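Local atomic coordinates of uncharacterized protein (Bacteroides ovatus, PDB entry 3P02), a protein that is of unknown function but combines a domain from an E-set-related family with a BT_3044-like C-terminal family region, both rich in beta strands. Residues Val24-Val29 and Arg150-Asn155; Ser60-Thr65 and Pro125-Glu130; Lys121-Leu126 and Thr146-Pro151. All coordinates share one frame; numbering follows the deposited sequence. Where two conformers were deposited one is given.

Contact 1: residues Val24-Val29 and Arg150-Asn155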
loop_
_atom_site.group_PDB
_atom_site.type_symbol
_atom_site.label_atom_id
_atom_site.label_comp_id
_atom_site.label_asym_id
_atom_site.label_seq_id
_atom_site.Cartn_x
_atom_site.Cartn_y
_atom_site.Cartn_z
ATOM N N VAL A 24 -2.228 12.245 2.379
ATOM C CA VAL A 24 -2.149 11.677 1.036
ATOM C C VAL A 24 -3.479 11.019 0.667
ATOM O O VAL A 24 -4.248 10.617 1.546
ATOM C CB VAL A 24 -0.939 10.686 0.861
ATOM C CG1 VAL A 24 0.376 11.334 1.290
ATOM C CG2 VAL A 24 -1.147 9.384 1.614
ATOM N N THR A 25 -3.701 10.866 -0.644
ATOM C CA THR A 25 -4.835 10.142 -1.205
ATOM C C THR A 25 -4.313 8.797 -1.680
ATOM O O THR A 25 -3.397 8.753 -2.504
ATOM C CB THR A 25 -5.497 10.922 -2.341
ATOM O OG1 THR A 25 -6.108 12.091 -1.790
ATOM C CG2 THR A 25 -6.553 10.091 -3.076
ATOM N N ASP A 26 -4.893 7.709 -1.170
ATOM C CA ASP A 26 -4.461 6.378 -1.576
ATOM C C ASP A 26 -5.061 6.003 -2.907
ATOM O O ASP A 26 -6.238 6.268 -3.162
ATOM C CB ASP A 26 -4.870 5.328 -0.526
ATOM C CG ASP A 26 -4.183 5.475 0.816
ATOM O OD1 ASP A 26 -3.120 6.156 0.879
ATOM O OD2 ASP A 26 -4.667 4.859 1.792
ATOM N N VAL A 27 -4.236 5.392 -3.762
ATOM C CA VAL A 27 -4.645 4.940 -5.094
ATOM C C VAL A 27 -4.465 3.436 -5.099
ATOM O O VAL A 27 -3.341 2.951 -5.022
ATOM C CB VAL A 27 -3.812 5.648 -6.207
ATOM C CG1 VAL A 27 -4.164 5.079 -7.583
ATOM C CG2 VAL A 27 -4.062 7.166 -6.191
ATOM N N HIS A 28 -5.569 2.691 -5.173
ATOM C CA HIS A 28 -5.509 1.240 -5.068
ATOM C C HIS A 28 -5.207 0.607 -6.413
ATOM O O HIS A 28 -5.988 0.741 -7.356
ATOM C CB HIS A 28 -6.842 0.726 -4.515
ATOM C CG HIS A 28 -7.199 1.322 -3.197
ATOM N ND1 HIS A 28 -8.502 1.659 -2.895
ATOM C CD2 HIS A 28 -6.405 1.643 -2.144
ATOM C CE1 HIS A 28 -8.464 2.143 -1.668
ATOM N NE2 HIS A 28 -7.220 2.165 -1.183
ATOM N N VAL A 29 -4.066 -0.093 -6.502
ATOM C CA VAL A 29 -3.606 -0.655 -7.773
ATOM C C VAL A 29 -3.446 -2.176 -7.673
ATOM O O VAL A 29 -2.556 -2.656 -6.957
ATOM C CB VAL A 29 -2.278 0.010 -8.262
ATOM C CG1 VAL A 29 -1.879 -0.553 -9.641
ATOM C CG2 VAL A 29 -2.410 1.553 -8.328
ATOM N N ARG A 150 -0.648 8.312 -3.106
ATOM C CA ARG A 150 0.131 7.177 -2.611
ATOM C C ARG A 150 -0.369 5.889 -3.255
ATOM O O ARG A 150 -1.480 5.470 -2.916
ATOM C CB ARG A 150 -0.001 7.073 -1.082
ATOM C CG ARG A 150 1.251 6.523 -0.430
ATOM C CD ARG A 150 0.968 5.562 0.686
ATOM N NE ARG A 150 1.829 4.386 0.577
ATOM C CZ ARG A 150 2.014 3.498 1.542
ATOM N NH1 ARG A 150 1.411 3.649 2.716
ATOM N NH2 ARG A 150 2.800 2.456 1.345
ATOM N N PRO A 151 0.400 5.216 -4.160
ATOM C CA PRO A 151 -0.110 3.943 -4.695
ATOM C C PRO A 151 -0.070 2.840 -3.630
ATOM O O PRO A 151 0.929 2.687 -2.901
ATOM C CB PRO A 151 0.829 3.610 -5.859
ATOM C CG PRO A 151 2.103 4.381 -5.575
ATOM C CD PRO A 151 1.737 5.561 -4.709
ATOM N N ILE A 152 -1.176 2.078 -3.535
ATOM C CA ILE A 152 -1.321 0.936 -2.626
ATOM C C ILE A 152 -1.485 -0.295 -3.498
ATOM O O ILE A 152 -2.543 -0.441 -4.104
ATOM C CB ILE A 152 -2.536 1.126 -1.660
ATOM C CG1 ILE A 152 -2.428 2.437 -0.851
ATOM C CG2 ILE A 152 -2.747 -0.090 -0.727
ATOM C CD1 ILE A 152 -1.122 2.556 0.028
ATOM N N LEU A 153 -0.462 -1.145 -3.590
ATOM C CA LEU A 153 -0.579 -2.349 -4.397
ATOM C C LEU A 153 -1.429 -3.389 -3.661
ATOM O O LEU A 153 -1.369 -3.470 -2.424
ATOM C CB LEU A 153 0.815 -2.938 -4.635
ATOM C CG LEU A 153 1.682 -2.223 -5.663
ATOM C CD1 LEU A 153 3.132 -2.638 -5.478
ATOM C CD2 LEU A 153 1.175 -2.493 -7.076
ATOM N N PHE A 154 -2.165 -4.216 -4.422
ATOM C CA PHE A 154 -2.871 -5.318 -3.789
ATOM C C PHE A 154 -2.937 -6.482 -4.752
ATOM O O PHE A 154 -2.838 -6.289 -5.961
ATOM C CB PHE A 154 -4.280 -4.938 -3.279
ATOM C CG PHE A 154 -5.330 -4.669 -4.337
ATOM C CD1 PHE A 154 -5.351 -3.462 -5.027
ATOM C CD2 PHE A 154 -6.338 -5.594 -4.591
ATOM C CE1 PHE A 154 -6.378 -3.167 -5.924
ATOM C CE2 PHE A 154 -7.360 -5.307 -5.503
ATOM C CZ PHE A 154 -7.372 -4.092 -6.171
ATOM N N ASN A 155 -3.042 -7.690 -4.205
ATOM C CA ASN A 155 -3.273 -8.845 -5.057
ATOM C C ASN A 155 -4.283 -9.725 -4.276
ATOM O O ASN A 155 -4.800 -9.283 -3.247
ATOM C CB ASN A 155 -1.960 -9.548 -5.444
ATOM C CG ASN A 155 -1.191 -10.098 -4.273
ATOM O OD1 ASN A 155 -1.742 -10.411 -3.237
ATOM N ND2 ASN A 155 0.108 -10.263 -4.440
#
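Asp26, Val27, His28 and Val29 run parallel to Arg150, Pro151, Ile152 and Leu153 as paired strand residues. Thr25 O, Val27 N and O, and Val29 N and O bond in turn to Arg150 N, Arg150 O, Ile152 N, Ile152 O and Phe154 N; the bond from Val29 N to Ile152 O is nearly straight, 177° at the hydrogen. Beta-branched Val27 and Val29 suit extended backbone and face the buried side with Pro151 and Leu153. On the more open side, the CB of Ile152 lies in the plane of the His28 ring, at its edge, 3.9 Å from CD2.

Phe154 closes the ladder. Its CB leads to a CG set between the backbone N and the carbonyl carbon (chi1 70°), and from there the ring reaches back to the other strand. CD1 comes 3.5 Å from Val29 O, CE1 lies 3.6 Å from Val29 C and 4.2 Å from His28 CB, and the ring edge is turned to the peptide joining His28 C and Val29 N. The C-terminal Trp317 stacks on His28 and meets Phe154 edge-to-face. This is a parallel strand pair in a mixed sheet, linking the E-set-related region to the chain entering the C-terminal beta region.

Contact 2: residues Ser60-Thr65 and Pro125-Glu130. With EDO (1,2-ethanediol), chain E.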
loop_
_atom_site.group_PDB
_atom_site.type_symbol
_atom_site.label_atom_id
_atom_site.label_comp_id
_atom_site.label_asym_id
_atom_site.label_seq_id
_atom_site.Cartn_x
_atom_site.Cartn_y
_atom_site.Cartn_z
ATOM N N SER A 60 1.951 19.678 -12.763
ATOM C CA SER A 60 3.355 19.362 -12.670
ATOM C C SER A 60 3.659 18.652 -11.401
ATOM O O SER A 60 2.963 18.816 -10.392
ATOM C CB SER A 60 4.189 20.638 -12.744
ATOM O OG SER A 60 4.010 21.431 -11.582
ATOM N N LEU A 61 4.757 17.901 -11.440
ATOM C CA LEU A 61 5.321 17.292 -10.262
ATOM C C LEU A 61 5.782 18.447 -9.374
ATOM O O LEU A 61 6.477 19.353 -9.864
ATOM C CB LEU A 61 6.485 16.404 -10.705
ATOM C CG LEU A 61 7.346 15.832 -9.598
ATOM C CD1 LEU A 61 6.644 14.667 -8.940
ATOM C CD2 LEU A 61 8.689 15.400 -10.158
ATOM N N ARG A 62 5.338 18.478 -8.111
ATOM C CA ARG A 62 5.676 19.580 -7.206
ATOM C C ARG A 62 6.891 19.158 -6.358
ATOM O O ARG A 62 6.792 18.326 -5.455
ATOM C CB ARG A 62 4.426 19.950 -6.400
ATOM C CG ARG A 62 4.540 21.238 -5.635
ATOM C CD ARG A 62 4.892 22.464 -6.466
ATOM N NE ARG A 62 5.462 23.424 -5.516
ATOM C CZ ARG A 62 5.631 24.722 -5.734
ATOM N NH1 ARG A 62 5.217 25.278 -6.879
ATOM N NH2 ARG A 62 6.191 25.489 -4.799
ATOM N N ASP A 63 8.061 19.724 -6.707
ATOM C CA ASP A 63 9.370 19.355 -6.172
ATOM C C ASP A 63 9.585 19.633 -4.660
ATOM O O ASP A 63 10.480 19.027 -4.075
ATOM C CB ASP A 63 10.458 20.044 -7.007
ATOM C CG ASP A 63 10.446 19.613 -8.473
ATOM O OD1 ASP A 63 10.249 18.408 -8.737
ATOM O OD2 ASP A 63 10.638 20.486 -9.354
ATOM N N ASP A 64 8.778 20.526 -4.018
ATOM C CA ASP A 64 9.011 20.817 -2.580
ATOM C C ASP A 64 7.988 20.208 -1.597
ATOM O O ASP A 64 8.157 20.316 -0.375
ATOM C CB ASP A 64 8.988 22.346 -2.366
ATOM C CG ASP A 64 7.660 22.998 -2.736
ATOM O OD1 ASP A 64 6.802 22.303 -3.330
ATOM O OD2 ASP A 64 7.541 24.232 -2.581
ATOM N N THR A 65 6.902 19.608 -2.116
ATOM C CA THR A 65 5.817 19.120 -1.260
ATOM C C THR A 65 6.213 18.055 -0.278
ATOM O O THR A 65 5.863 18.165 0.905
ATOM C CB THR A 65 4.696 18.525 -2.128
ATOM O OG1 THR A 65 4.331 19.479 -3.112
ATOM C CG2 THR A 65 3.482 18.102 -1.305
ATOM N N PRO A 125 3.502 13.891 -5.773
ATOM C CA PRO A 125 2.955 15.205 -5.411
ATOM C C PRO A 125 2.691 16.034 -6.673
ATOM O O PRO A 125 3.596 16.234 -7.477
ATOM C CB PRO A 125 4.073 15.794 -4.526
ATOM C CG PRO A 125 5.353 15.262 -5.136
ATOM C CD PRO A 125 4.986 13.897 -5.776
ATOM N N LEU A 126 1.447 16.475 -6.882
ATOM C CA LEU A 126 1.077 17.178 -8.112
ATOM C C LEU A 126 0.442 18.491 -7.838
ATOM O O LEU A 126 -0.443 18.540 -6.988
ATOM C CB LEU A 126 0.039 16.338 -8.902
ATOM C CG LEU A 126 0.412 14.920 -9.217
ATOM C CD1 LEU A 126 -0.764 14.203 -9.841
ATOM C CD2 LEU A 126 1.582 14.890 -10.166
ATOM N N LYS A 127 0.792 19.520 -8.603
ATOM C CA LYS A 127 0.138 20.807 -8.411
ATOM C C LYS A 127 -0.522 21.245 -9.707
ATOM O O LYS A 127 0.023 21.016 -10.779
ATOM C CB LYS A 127 1.158 21.879 -7.949
ATOM C CG LYS A 127 0.510 23.249 -7.683
ATOM C CD LYS A 127 1.459 24.256 -7.061
ATOM C CE LYS A 127 0.723 25.537 -6.765
ATOM N NZ LYS A 127 1.642 26.601 -6.249
ATOM N N VAL A 128 -1.667 21.901 -9.590
ATOM C CA VAL A 128 -2.398 22.465 -10.714
ATOM C C VAL A 128 -2.176 23.987 -10.694
ATOM O O VAL A 128 -2.205 24.598 -9.614
ATOM C CB VAL A 128 -3.913 22.047 -10.735
ATOM C CG1 VAL A 128 -4.659 22.448 -9.463
ATOM C CG2 VAL A 128 -4.615 22.596 -11.978
ATOM N N CYS A 129 -1.949 24.592 -11.897
ATOM C CA CYS A 129 -1.657 26.015 -12.091
ATOM C C CYS A 129 -2.270 26.495 -13.405
ATOM O O CYS A 129 -2.671 25.681 -14.223
ATOM C CB CYS A 129 -0.138 26.194 -12.102
ATOM S SG CYS A 129 0.429 27.881 -11.790
ATOM N N GLU A 130 -2.265 27.790 -13.633
ATOM C CA GLU A 130 -2.629 28.462 -14.868
ATOM C C GLU A 130 -1.477 29.390 -15.133
ATOM O O GLU A 130 -1.088 30.121 -14.212
ATOM C CB GLU A 130 -3.952 29.219 -14.779
ATOM C CG GLU A 130 -5.163 28.325 -14.763
ATOM C CD GLU A 130 -6.419 29.153 -14.680
ATOM O OE1 GLU A 130 -6.770 29.608 -13.567
ATOM O OE2 GLU A 130 -7.009 29.412 -15.751
HETATM C C1 EDO E . 3.397 27.232 -8.959
HETATM O O1 EDO E . 3.022 28.339 -8.137
HETATM C C2 EDO E . 4.111 27.699 -10.217
HETATM O O2 EDO E . 4.363 26.558 -11.044
HETATM O O HOH W 1 1.528 23.060 -12.223
#
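Ser60 and Leu61 pair with Lys127 and Leu126 at the end of an antiparallel strand ladder, after which the chain swings through a type I beta turn, Arg62 to Thr65, into the helix 65-74. Ser60 and Lys127 form the hydrogen-bonded pair, each bonding the other through N and O, while Leu61 and Leu126 form the non-hydrogen-bonded one. Arg62 N adds a further bond to Pro125 O at 2.9 Å, its donor lying 43° above the carbonyl plane.

Beyond the backbone, Arg62 and Lys127 lie side by side and point the same way. The aliphatic parts of the two chains pack together, Arg62 CD lying 3.9 Å from Lys127 CD, which is why long residues with charged ends suit this partly exposed spot. Their like charges come near each other, with Arg62 NH1 3.9 Å from Lys127 NZ; each has another polar partner, but of those named here only that of Arg62, Asp64, carries the opposite charge. Asp64 takes the guanidinium side-on, NE to OD1 at 2.8 Å and NH2 to OD2 at 2.9 Å, which would fix its rotation and offset its charge. Lys127 is extended throughout, carrying NZ out to the carbonyl of Tyr136 and, weakly, to O1 of a 1,2-ethanediol molecule that probably came from the crystallisation liquor.

Pro125 offers a compact apolar surface to Leu61, just before the turn, and to Thr65, its last residue. Leu61 runs alongside it, CD1 at 3.7 Å from Pro125 CD, and Thr65 brings its CB against Pro125 CB. Beside exposed Ser60, a water bridges the strands, donating to Lys127 O and bonding Ser60 OG at 3.0 Å.

Contact 3: residues Lys121-Leu126 and Thr146-Pro151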
loop_
_atom_site.group_PDB
_atom_site.type_symbol
_atom_site.label_atom_id
_atom_site.label_comp_id
_atom_site.label_asym_id
_atom_site.label_seq_id
_atom_site.Cartn_x
_atom_site.Cartn_y
_atom_site.Cartn_z
ATOM N N LYS A 121 7.370 3.612 1.052
ATOM C CA LYS A 121 6.124 4.380 0.869
ATOM C C LYS A 121 6.378 5.372 -0.245
ATOM O O LYS A 121 7.228 6.247 -0.075
ATOM C CB LYS A 121 5.706 5.129 2.164
ATOM C CG LYS A 121 5.221 4.204 3.266
ATOM C CD LYS A 121 4.495 4.936 4.410
ATOM C CE LYS A 121 5.389 5.959 5.058
ATOM N NZ LYS A 121 4.927 6.360 6.421
ATOM N N TRP A 122 5.689 5.229 -1.370
ATOM C CA TRP A 122 5.908 6.109 -2.514
ATOM C C TRP A 122 4.817 7.143 -2.619
ATOM O O TRP A 122 3.649 6.855 -2.317
ATOM C CB TRP A 122 5.957 5.271 -3.807
ATOM C CG TRP A 122 7.014 4.208 -3.769
ATOM C CD1 TRP A 122 6.842 2.886 -3.468
ATOM C CD2 TRP A 122 8.417 4.394 -3.998
ATOM N NE1 TRP A 122 8.057 2.236 -3.486
ATOM C CE2 TRP A 122 9.042 3.137 -3.816
ATOM C CE3 TRP A 122 9.217 5.517 -4.314
ATOM C CZ2 TRP A 122 10.420 2.958 -3.975
ATOM C CZ3 TRP A 122 10.593 5.348 -4.456
ATOM C CH2 TRP A 122 11.182 4.082 -4.282
ATOM N N ALA A 123 5.157 8.316 -3.129
ATOM C CA ALA A 123 4.119 9.322 -3.305
ATOM C C ALA A 123 4.381 10.167 -4.530
ATOM O O ALA A 123 5.521 10.433 -4.884
ATOM C CB ALA A 123 4.011 10.206 -2.052
ATOM N N LEU A 124 3.301 10.633 -5.147
ATOM C CA LEU A 124 3.352 11.484 -6.322
ATOM C C LEU A 124 2.675 12.837 -5.984
ATOM O O LEU A 124 1.446 12.895 -5.847
ATOM C CB LEU A 124 2.658 10.782 -7.515
ATOM C CG LEU A 124 2.537 11.599 -8.797
ATOM C CD1 LEU A 124 3.927 12.029 -9.338
ATOM C CD2 LEU A 124 1.724 10.833 -9.866
ATOM N N PRO A 125 3.502 13.891 -5.773
ATOM C CA PRO A 125 2.955 15.205 -5.411
ATOM C C PRO A 125 2.691 16.034 -6.673
ATOM O O PRO A 125 3.596 16.234 -7.477
ATOM C CB PRO A 125 4.073 15.794 -4.526
ATOM C CG PRO A 125 5.353 15.262 -5.136
ATOM C CD PRO A 125 4.986 13.897 -5.776
ATOM N N LEU A 126 1.447 16.475 -6.882
ATOM C CA LEU A 126 1.077 17.178 -8.112
ATOM C C LEU A 126 0.442 18.491 -7.838
ATOM O O LEU A 126 -0.443 18.540 -6.988
ATOM C CB LEU A 126 0.039 16.338 -8.902
ATOM C CG LEU A 126 0.412 14.920 -9.217
ATOM C CD1 LEU A 126 -0.764 14.203 -9.841
ATOM C CD2 LEU A 126 1.582 14.890 -10.166
ATOM N N THR A 146 -2.484 21.441 -4.586
ATOM C CA THR A 146 -1.596 20.276 -4.633
ATOM C C THR A 146 -2.243 19.032 -4.017
ATOM O O THR A 146 -2.782 19.080 -2.912
ATOM C CB THR A 146 -0.275 20.657 -3.921
ATOM O OG1 THR A 146 0.288 21.735 -4.672
ATOM C CG2 THR A 146 0.743 19.517 -3.881
ATOM N N ALA A 147 -2.156 17.911 -4.744
ATOM C CA ALA A 147 -2.617 16.591 -4.306
ATOM C C ALA A 147 -1.406 15.663 -4.174
ATOM O O ALA A 147 -0.449 15.774 -4.964
ATOM C CB ALA A 147 -3.596 16.020 -5.337
ATOM N N VAL A 148 -1.403 14.793 -3.161
ATOM C CA VAL A 148 -0.302 13.844 -3.004
ATOM C C VAL A 148 -0.901 12.453 -3.099
ATOM O O VAL A 148 -1.723 12.093 -2.250
ATOM C CB VAL A 148 0.497 14.030 -1.706
ATOM C CG1 VAL A 148 1.639 13.003 -1.655
ATOM C CG2 VAL A 148 1.041 15.446 -1.607
ATOM N N LEU A 149 -0.500 11.674 -4.113
ATOM C CA LEU A 149 -1.083 10.358 -4.333
ATOM C C LEU A 149 -0.136 9.266 -3.904
ATOM O O LEU A 149 1.032 9.285 -4.304
ATOM C CB LEU A 149 -1.444 10.162 -5.811
ATOM C CG LEU A 149 -2.278 11.278 -6.457
ATOM C CD1 LEU A 149 -2.500 10.944 -7.927
ATOM C CD2 LEU A 149 -3.652 11.419 -5.740
ATOM N N ARG A 150 -0.648 8.312 -3.106
ATOM C CA ARG A 150 0.131 7.177 -2.611
ATOM C C ARG A 150 -0.369 5.889 -3.255
ATOM O O ARG A 150 -1.480 5.470 -2.916
ATOM C CB ARG A 150 -0.001 7.073 -1.082
ATOM C CG ARG A 150 1.251 6.523 -0.430
ATOM C CD ARG A 150 0.968 5.562 0.686
ATOM N NE ARG A 150 1.829 4.386 0.577
ATOM C CZ ARG A 150 2.014 3.498 1.542
ATOM N NH1 ARG A 150 1.411 3.649 2.716
ATOM N NH2 ARG A 150 2.800 2.456 1.345
ATOM N N PRO A 151 0.400 5.216 -4.160
ATOM C CA PRO A 151 -0.110 3.943 -4.695
ATOM C C PRO A 151 -0.070 2.840 -3.630
ATOM O O PRO A 151 0.929 2.687 -2.901
ATOM C CB PRO A 151 0.829 3.610 -5.859
ATOM C CG PRO A 151 2.103 4.381 -5.575
ATOM C CD PRO A 151 1.737 5.561 -4.709
HETATM O O HOH W 2 3.469 3.220 -1.779
#
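Leu124 and Leu126 pair in antiparallel fashion with Leu149 and Ala147, the short strand axes running at 159° and approaching to 4.4 Å, in two hydrogen-bonded pairs flanking the non-hydrogen-bonded pair of Pro125 and Val148. This central antiparallel ladder of the mixed sheet places proline well: having no amide hydrogen, Pro125 sits where its nitrogen is not called on to bond this neighbour.

Small and branched apolar side chains fill both faces. Ala123 CB meets Val148 CG1 at 3.7 Å on the face that carries Pro125, where Thr65 of the helix 65-74 covers Val148. On the other face the side chains of Leu126 and Leu149 cross at about a right angle, CD1 to CD1 at 4.2 Å, against Ile109 of strand 104-112. Leucine suits both places, since its branched end lets the two meet over neighbouring strands and also touch Ile109.

At the far end Lys121 crosses Arg150. In one of the two conformers of Arg150, Lys121 CG sits 3.5 Å above the guanidinium plane, offset toward its rim, while a bend at chi3 (-59°) turns CE aside. Lys121 makes a cation-pi contact with Phe82, and its NZ a weak bond to the carbonyl of Leu80. An alanine in place of Lys121 would probably strip most of the aliphatic cover (CG and CD) from that face of the guanidinium, leaving it freer to turn, and leave Phe82 without its cation. Trp122 touches Pro151 through its CB, while its indole leads away, NE1 bonding the carbonyl of Asp117. One water accepts from Trp122 N at 3.0 Å and from Arg150 NE at 3.1 Å, and donates to Pro151 O at 2.8 Å.

All three contacts belong to one mixed sheet. Contact 3 is its buried middle, joining strands 122-130 and 146-154, and it shares a strand with each of the others: contact 1 pairs 146-154 with 25-30 on the edge away from 122-130, contact 2 pairs 122-130 with 55-61. The centres of contacts 1 and 2 are 20 Å apart, whereas each lies about 10 Å from the centre of contact 3. Chemistry follows place: contact 3 is chiefly leucine, valine and alanine, contact 2 ends in charges and solvent, and contact 1 mixes a buried valine face with aromatic residues at the strand end. Contact 1 alone is parallel; the other two are antiparallel.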